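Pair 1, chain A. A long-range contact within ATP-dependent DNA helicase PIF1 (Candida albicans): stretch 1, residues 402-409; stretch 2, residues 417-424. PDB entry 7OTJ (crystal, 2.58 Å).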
# COMPACT_ATOMS: atom_id res chain seq x y z
N LYS A 402 5.66 27.71 12.58
CA LYS A 402 4.53 27.78 11.66
C LYS A 402 4.03 26.39 11.27
O LYS A 402 4.82 25.53 10.87
CB LYS A 402 4.90 28.55 10.39
CG LYS A 402 4.85 30.06 10.54
CD LYS A 402 5.46 30.73 9.32
CE LYS A 402 5.29 32.24 9.35
NZ LYS A 402 3.89 32.66 9.12
N TYR A 403 2.67 26.19 11.36
CA TYR A 403 2.16 24.90 10.90
C TYR A 403 1.49 25.03 9.53
O TYR A 403 0.91 26.07 9.21
CB TYR A 403 1.14 24.33 11.89
CG TYR A 403 1.74 23.91 13.22
CD1 TYR A 403 3.11 23.95 13.44
CD2 TYR A 403 0.93 23.46 14.25
CE1 TYR A 403 3.66 23.56 14.65
CE2 TYR A 403 1.46 23.07 15.46
CZ TYR A 403 2.82 23.12 15.66
OH TYR A 403 3.34 22.73 16.87
N PRO A 404 1.59 24.00 8.69
CA PRO A 404 0.85 24.00 7.42
C PRO A 404 -0.65 23.94 7.62
O PRO A 404 -1.15 23.22 8.49
CB PRO A 404 1.37 22.75 6.70
CG PRO A 404 2.66 22.43 7.37
CD PRO A 404 2.50 22.84 8.80
N LEU A 405 -1.37 24.68 6.79
CA LEU A 405 -2.83 24.62 6.72
C LEU A 405 -3.19 23.81 5.48
O LEU A 405 -2.92 24.24 4.36
CB LEU A 405 -3.44 26.01 6.67
CG LEU A 405 -4.96 26.07 6.67
CD1 LEU A 405 -5.50 25.42 7.93
CD2 LEU A 405 -5.43 27.51 6.56
N VAL A 406 -3.81 22.65 5.68
CA VAL A 406 -4.01 21.68 4.61
C VAL A 406 -5.49 21.30 4.54
O VAL A 406 -6.11 21.00 5.56
CB VAL A 406 -3.14 20.42 4.81
CG1 VAL A 406 -3.30 19.48 3.63
CG2 VAL A 406 -1.68 20.82 4.97
N LYS A 407 -6.03 21.30 3.32
CA LYS A 407 -7.40 20.90 3.05
C LYS A 407 -7.38 19.50 2.45
O LYS A 407 -6.82 19.29 1.38
CB LYS A 407 -8.07 21.88 2.09
CG LYS A 407 -9.45 21.46 1.62
CD LYS A 407 -9.85 22.18 0.33
CE LYS A 407 -8.96 21.78 -0.84
NZ LYS A 407 -8.97 20.32 -1.11
N PHE A 408 -8.02 18.55 3.14
CA PHE A 408 -7.91 17.13 2.83
C PHE A 408 -9.21 16.62 2.21
O PHE A 408 -10.28 16.75 2.82
CB PHE A 408 -7.59 16.32 4.08
CG PHE A 408 -6.15 16.41 4.53
CD1 PHE A 408 -5.15 15.77 3.82
CD2 PHE A 408 -5.81 17.12 5.68
CE1 PHE A 408 -3.83 15.85 4.24
CE2 PHE A 408 -4.50 17.19 6.10
CZ PHE A 408 -3.50 16.56 5.38
N LEU A 409 -9.12 16.05 1.01
CA LEU A 409 -10.25 15.37 0.37
C LEU A 409 -10.60 14.12 1.16
O LEU A 409 -9.81 13.16 1.20
CB LEU A 409 -9.92 15.02 -1.08
CG LEU A 409 -9.92 16.15 -2.12
CD1 LEU A 409 -8.62 16.94 -2.10
CD2 LEU A 409 -10.20 15.59 -3.51
N ARG A 417 -12.00 18.76 3.98
CA ARG A 417 -11.91 19.13 5.39
C ARG A 417 -10.54 19.74 5.62
O ARG A 417 -9.52 19.04 5.56
CB ARG A 417 -12.13 17.92 6.30
CG ARG A 417 -12.07 18.26 7.78
CD ARG A 417 -12.86 17.26 8.61
NE ARG A 417 -12.28 15.92 8.56
CZ ARG A 417 -11.55 15.39 9.53
NH1 ARG A 417 -11.28 16.06 10.64
NH2 ARG A 417 -11.09 14.15 9.39
N THR A 418 -10.51 21.05 5.89
CA THR A 418 -9.27 21.76 6.14
C THR A 418 -8.92 21.67 7.61
O THR A 418 -9.78 21.86 8.48
CB THR A 418 -9.40 23.23 5.71
OG1 THR A 418 -9.87 23.28 4.35
CG2 THR A 418 -8.06 23.93 5.80
N VAL A 419 -7.65 21.39 7.90
CA VAL A 419 -7.17 21.19 9.26
C VAL A 419 -5.76 21.75 9.37
O VAL A 419 -5.06 21.93 8.38
CB VAL A 419 -7.19 19.70 9.69
CG1 VAL A 419 -8.62 19.21 9.89
CG2 VAL A 419 -6.48 18.84 8.66
N VAL A 420 -5.36 22.03 10.61
CA VAL A 420 -4.01 22.51 10.90
C VAL A 420 -3.15 21.31 11.27
O VAL A 420 -3.40 20.64 12.28
CB VAL A 420 -4.03 23.56 12.02
CG1 VAL A 420 -5.00 23.14 13.14
CG2 VAL A 420 -2.63 23.78 12.57
N VAL A 421 -2.12 21.05 10.47
CA VAL A 421 -1.32 19.83 10.59
C VAL A 421 -0.19 20.08 11.57
O VAL A 421 0.73 20.86 11.29
CB VAL A 421 -0.78 19.39 9.22
CG1 VAL A 421 0.05 18.12 9.37
CG2 VAL A 421 -1.91 19.17 8.24
N GLU A 422 -0.24 19.41 12.73
CA GLU A 422 0.78 19.51 13.76
C GLU A 422 1.88 18.47 13.54
O GLU A 422 1.68 17.47 12.85
CB GLU A 422 0.15 19.32 15.14
CG GLU A 422 -0.81 20.43 15.53
CD GLU A 422 -1.30 20.30 16.96
OE1 GLU A 422 -1.86 19.24 17.30
OE2 GLU A 422 -1.10 21.25 17.75
N PRO A 423 3.07 18.69 14.10
CA PRO A 423 4.13 17.68 13.97
C PRO A 423 3.82 16.43 14.79
O PRO A 423 3.16 16.49 15.82
CB PRO A 423 5.38 18.40 14.49
CG PRO A 423 4.85 19.44 15.40
CD PRO A 423 3.55 19.89 14.80
N GLU A 424 4.34 15.30 14.31
CA GLU A 424 4.14 14.00 14.93
C GLU A 424 5.49 13.34 15.16
O GLU A 424 6.51 13.76 14.61
CB GLU A 424 3.27 13.09 14.06
CG GLU A 424 1.83 13.52 13.97
CD GLU A 424 1.15 13.54 15.32
OE1 GLU A 424 0.57 14.59 15.68
OE2 GLU A 424 1.22 12.52 16.03

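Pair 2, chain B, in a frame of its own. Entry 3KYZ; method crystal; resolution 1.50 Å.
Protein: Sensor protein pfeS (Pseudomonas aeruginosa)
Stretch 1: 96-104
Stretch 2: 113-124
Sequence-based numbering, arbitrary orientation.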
# COMPACT_ATOMS: atom_id res chain seq x y z
N ASP B 96 -8.71 11.79 6.48
CA ASP B 96 -9.41 12.02 7.75
C ASP B 96 -9.09 10.95 8.79
O ASP B 96 -9.99 10.44 9.47
CB ASP B 96 -10.92 12.11 7.52
CG ASP B 96 -11.65 12.70 8.71
OD1 ASP B 96 -10.99 13.37 9.53
OD2 ASP B 96 -12.88 12.49 8.81
N GLU B 97 -7.82 10.61 8.91
CA GLU B 97 -7.35 9.67 9.92
C GLU B 97 -5.85 9.87 10.05
O GLU B 97 -5.22 10.43 9.16
CB GLU B 97 -7.65 8.23 9.51
CG GLU B 97 -6.93 7.81 8.23
CD GLU B 97 -7.23 6.37 7.82
OE1 GLU B 97 -6.68 5.93 6.78
OE2 GLU B 97 -8.01 5.69 8.52
N LEU B 98 -5.28 9.41 11.16
CA LEU B 98 -3.84 9.50 11.32
C LEU B 98 -3.13 8.62 10.28
O LEU B 98 -3.60 7.52 9.97
CB LEU B 98 -3.44 9.12 12.75
CG LEU B 98 -3.83 10.19 13.77
CD1 LEU B 98 -3.88 9.63 15.18
CD2 LEU B 98 -2.87 11.38 13.68
N PRO B 99 -2.01 9.11 9.73
CA PRO B 99 -1.32 8.38 8.67
C PRO B 99 -0.76 7.03 9.12
O PRO B 99 -0.37 6.88 10.29
CB PRO B 99 -0.14 9.29 8.31
CG PRO B 99 -0.45 10.61 8.91
CD PRO B 99 -1.36 10.39 10.06
N TYR B 100 -0.73 6.07 8.21
CA TYR B 100 -0.00 4.83 8.46
C TYR B 100 1.42 5.00 7.97
O TYR B 100 1.65 5.32 6.80
CB TYR B 100 -0.69 3.64 7.77
CG TYR B 100 -2.04 3.36 8.37
CD1 TYR B 100 -2.17 2.59 9.51
CD2 TYR B 100 -3.19 3.89 7.80
CE1 TYR B 100 -3.41 2.35 10.07
CE2 TYR B 100 -4.43 3.66 8.34
CZ TYR B 100 -4.53 2.89 9.48
OH TYR B 100 -5.77 2.65 10.02
N VAL B 101 2.37 4.81 8.87
CA VAL B 101 3.78 5.04 8.57
C VAL B 101 4.48 3.72 8.28
O VAL B 101 4.38 2.77 9.06
CB VAL B 101 4.48 5.77 9.73
CG1 VAL B 101 5.94 6.04 9.40
CG2 VAL B 101 3.74 7.06 10.06
N SER B 102 5.17 3.67 7.14
CA SER B 102 5.89 2.49 6.68
C SER B 102 7.38 2.67 6.96
O SER B 102 7.98 3.65 6.51
CB SER B 102 5.68 2.33 5.18
OG SER B 102 6.42 1.24 4.65
N ILE B 103 7.97 1.73 7.69
CA ILE B 103 9.39 1.82 8.05
C ILE B 103 10.08 0.49 7.78
O ILE B 103 9.85 -0.51 8.47
CB ILE B 103 9.58 2.20 9.54
CG1 ILE B 103 8.67 3.37 9.94
CG2 ILE B 103 11.06 2.52 9.81
CD1 ILE B 103 8.54 3.55 11.47
N GLU B 104 10.95 0.47 6.77
CA GLU B 104 11.62 -0.76 6.38
C GLU B 104 12.45 -1.33 7.53
O GLU B 104 13.01 -0.59 8.33
CB GLU B 104 12.55 -0.49 5.18
CG GLU B 104 13.77 0.37 5.54
CD GLU B 104 14.69 0.64 4.35
OE1 GLU B 104 14.27 0.42 3.20
OE2 GLU B 104 15.85 1.08 4.56
N ARG B 113 8.81 -4.95 6.96
CA ARG B 113 8.74 -3.59 7.44
C ARG B 113 7.85 -3.52 8.67
O ARG B 113 7.02 -4.40 8.91
CB ARG B 113 8.18 -2.67 6.36
CG ARG B 113 6.70 -2.90 6.07
CD ARG B 113 6.22 -2.05 4.90
NE ARG B 113 6.65 -2.60 3.62
CZ ARG B 113 6.67 -1.93 2.47
NH1 ARG B 113 6.30 -0.65 2.43
NH2 ARG B 113 7.05 -2.54 1.35
N LEU B 114 8.06 -2.46 9.45
CA LEU B 114 7.14 -2.09 10.51
C LEU B 114 6.15 -1.08 9.95
O LEU B 114 6.54 -0.14 9.25
CB LEU B 114 7.92 -1.45 11.67
CG LEU B 114 7.08 -0.82 12.79
CD1 LEU B 114 6.26 -1.88 13.50
CD2 LEU B 114 7.96 -0.08 13.78
N VAL B 115 4.87 -1.30 10.22
CA VAL B 115 3.84 -0.31 9.93
C VAL B 115 3.24 0.14 11.26
O VAL B 115 2.85 -0.69 12.09
CB VAL B 115 2.74 -0.86 9.00
CG1 VAL B 115 1.66 0.20 8.77
CG2 VAL B 115 3.35 -1.30 7.68
N ILE B 116 3.18 1.44 11.48
CA ILE B 116 2.59 1.98 12.70
C ILE B 116 1.69 3.15 12.34
O ILE B 116 2.10 4.04 11.60
CB ILE B 116 3.69 2.38 13.73
CG1 ILE B 116 3.06 2.89 15.03
CG2 ILE B 116 4.67 3.41 13.16
CD1 ILE B 116 4.05 2.91 16.19
N GLN B 117 0.45 3.13 12.82
CA GLN B 117 -0.39 4.31 12.64
C GLN B 117 0.18 5.39 13.55
O GLN B 117 0.43 5.16 14.73
CB GLN B 117 -1.85 4.05 12.97
CG GLN B 117 -2.74 5.23 12.56
CD GLN B 117 -4.22 4.90 12.54
OE1 GLN B 117 -4.68 4.01 13.24
NE2 GLN B 117 -4.97 5.63 11.71
N LEU B 118 0.43 6.57 12.99
CA LEU B 118 1.12 7.62 13.74
C LEU B 118 0.41 7.93 15.05
O LEU B 118 -0.78 8.22 15.04
CB LEU B 118 1.20 8.90 12.90
CG LEU B 118 2.14 9.96 13.47
CD1 LEU B 118 3.59 9.51 13.33
CD2 LEU B 118 1.92 11.28 12.77
N PRO B 119 1.12 7.85 16.18
CA PRO B 119 0.50 8.28 17.44
C PRO B 119 0.07 9.75 17.36
O PRO B 119 0.80 10.58 16.83
CB PRO B 119 1.63 8.12 18.46
CG PRO B 119 2.47 7.03 17.90
CD PRO B 119 2.45 7.25 16.40
N GLU B 120 -1.10 10.06 17.91
CA GLU B 120 -1.67 11.39 17.78
C GLU B 120 -0.74 12.51 18.27
O GLU B 120 -0.72 13.60 17.70
CB GLU B 120 -3.02 11.46 18.51
CG GLU B 120 -3.75 12.78 18.32
CD GLU B 120 -5.00 12.86 19.17
OE1 GLU B 120 -5.12 12.07 20.14
OE2 GLU B 120 -5.87 13.71 18.88
N ARG B 121 0.03 12.22 19.31
CA ARG B 121 0.89 13.25 19.90
C ARG B 121 2.01 13.69 18.96
O ARG B 121 2.63 14.74 19.17
CB ARG B 121 1.47 12.79 21.23
CG ARG B 121 2.62 11.83 21.07
CD ARG B 121 3.21 11.40 22.41
NE ARG B 121 4.30 10.46 22.19
CZ ARG B 121 4.13 9.18 21.87
NH1 ARG B 121 2.91 8.68 21.76
NH2 ARG B 121 5.19 8.40 21.68
N LEU B 122 2.29 12.88 17.93
CA LEU B 122 3.43 13.13 17.05
C LEU B 122 3.07 13.83 15.75
O LEU B 122 3.94 14.06 14.91
CB LEU B 122 4.16 11.82 16.72
CG LEU B 122 4.83 11.04 17.85
CD1 LEU B 122 5.60 9.85 17.26
CD2 LEU B 122 5.76 11.93 18.67
N LEU B 123 1.80 14.15 15.57
CA LEU B 123 1.37 14.75 14.31
C LEU B 123 1.86 16.18 14.21
O LEU B 123 1.66 16.97 15.14
CB LEU B 123 -0.15 14.69 14.17
CG LEU B 123 -0.70 15.13 12.81
CD1 LEU B 123 -0.34 14.13 11.72
CD2 LEU B 123 -2.20 15.31 12.89
N PRO B 124 2.52 16.53 13.10
CA PRO B 124 3.00 17.90 12.90
C PRO B 124 1.90 18.93 13.14
O PRO B 124 0.81 18.77 12.58
CB PRO B 124 3.42 17.90 11.42
CG PRO B 124 3.78 16.48 11.14
CD PRO B 124 2.81 15.66 11.94
O HOH W 1 -7.86 5.33 11.68
O HOH W 2 -6.19 1.71 12.43

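Both pairs are two antiparallel strands joined by backbone hydrogen bonds. The strand axes run at 146° in pair 1 and 159° in pair 2. Fourteen central residues superpose with an RMSD of 0.9 Å. The buried surface is 634 Å² in pair 1 and 806 Å² in pair 2.

The backbone bonds correspond. Val A406 N donates to Val A419 O at 3.1 Å, and Val A419 N returns a bond to Val A406 O at 2.8 Å. In pair 2, Val B101 N donates to Ile B116 O at 2.8 Å, and Ile B116 N to Val B101 O at 3.0 Å. After superposition Pro A404 CA and Pro B99 CA lie 0.3 Å apart. A proline nitrogen has no hydrogen to give, so each proline takes part through its carbonyl O alone: Val A421 N donates to Pro A404 O at 3.1 Å, and Leu B118 N to Pro B99 O at 2.8 Å.

Tyr A403 matches Leu B98, and both point toward the other strand's stretch. The tyrosine ring takes Pro A423 over one face, with CD 3.9 Å from the ring centroid, a CH-pi contact. Leu B98 is smaller and has no ring. Its CD1 lies 3.9 Å from CB of Glu B120, the match of Pro A423, and its CD2 lies 4.1 Å from Leu B123 CD2.

Val A406 and Val B101 are the same residue with the same t rotamer. Val A406 CG2 meets Val A421 CG2 at 3.7 Å. Val B101 CG2 meets Leu B118 CD1 at 4.1 Å, so the longer leucine fills the place of Val A421.

Phe A408 matches Ile B103 on this same face. The phenylalanine presents its ring edge to two valines: CD2 is 3.5 Å from Val A419 CG2, and CE2 is 3.9 Å from Val A421 CG2. Ile B103 reaches less far along the face. Its CD1 lies 4.2 Å from Ile B116 CG2 and 4.3 Å from Leu B114 CD2. Arg A417 occupies the position of Leu B114, but its side-chain end leads away.

The other face carries Leu A405 in pair 1 and Tyr B100 in pair 2. Leu A405 CD1 packs on Thr A418 CG2 at 3.6 Å. At the matching position, Tyr B100 receives Gln B117 CG over its ring, 4.2 Å from the centroid. Gln B117 matches Val A420 and adds a polar link: its NE2 donates to Leu B98 O at 2.9 Å. A water also bridges Tyr B100 OH and Gln B117 OE1.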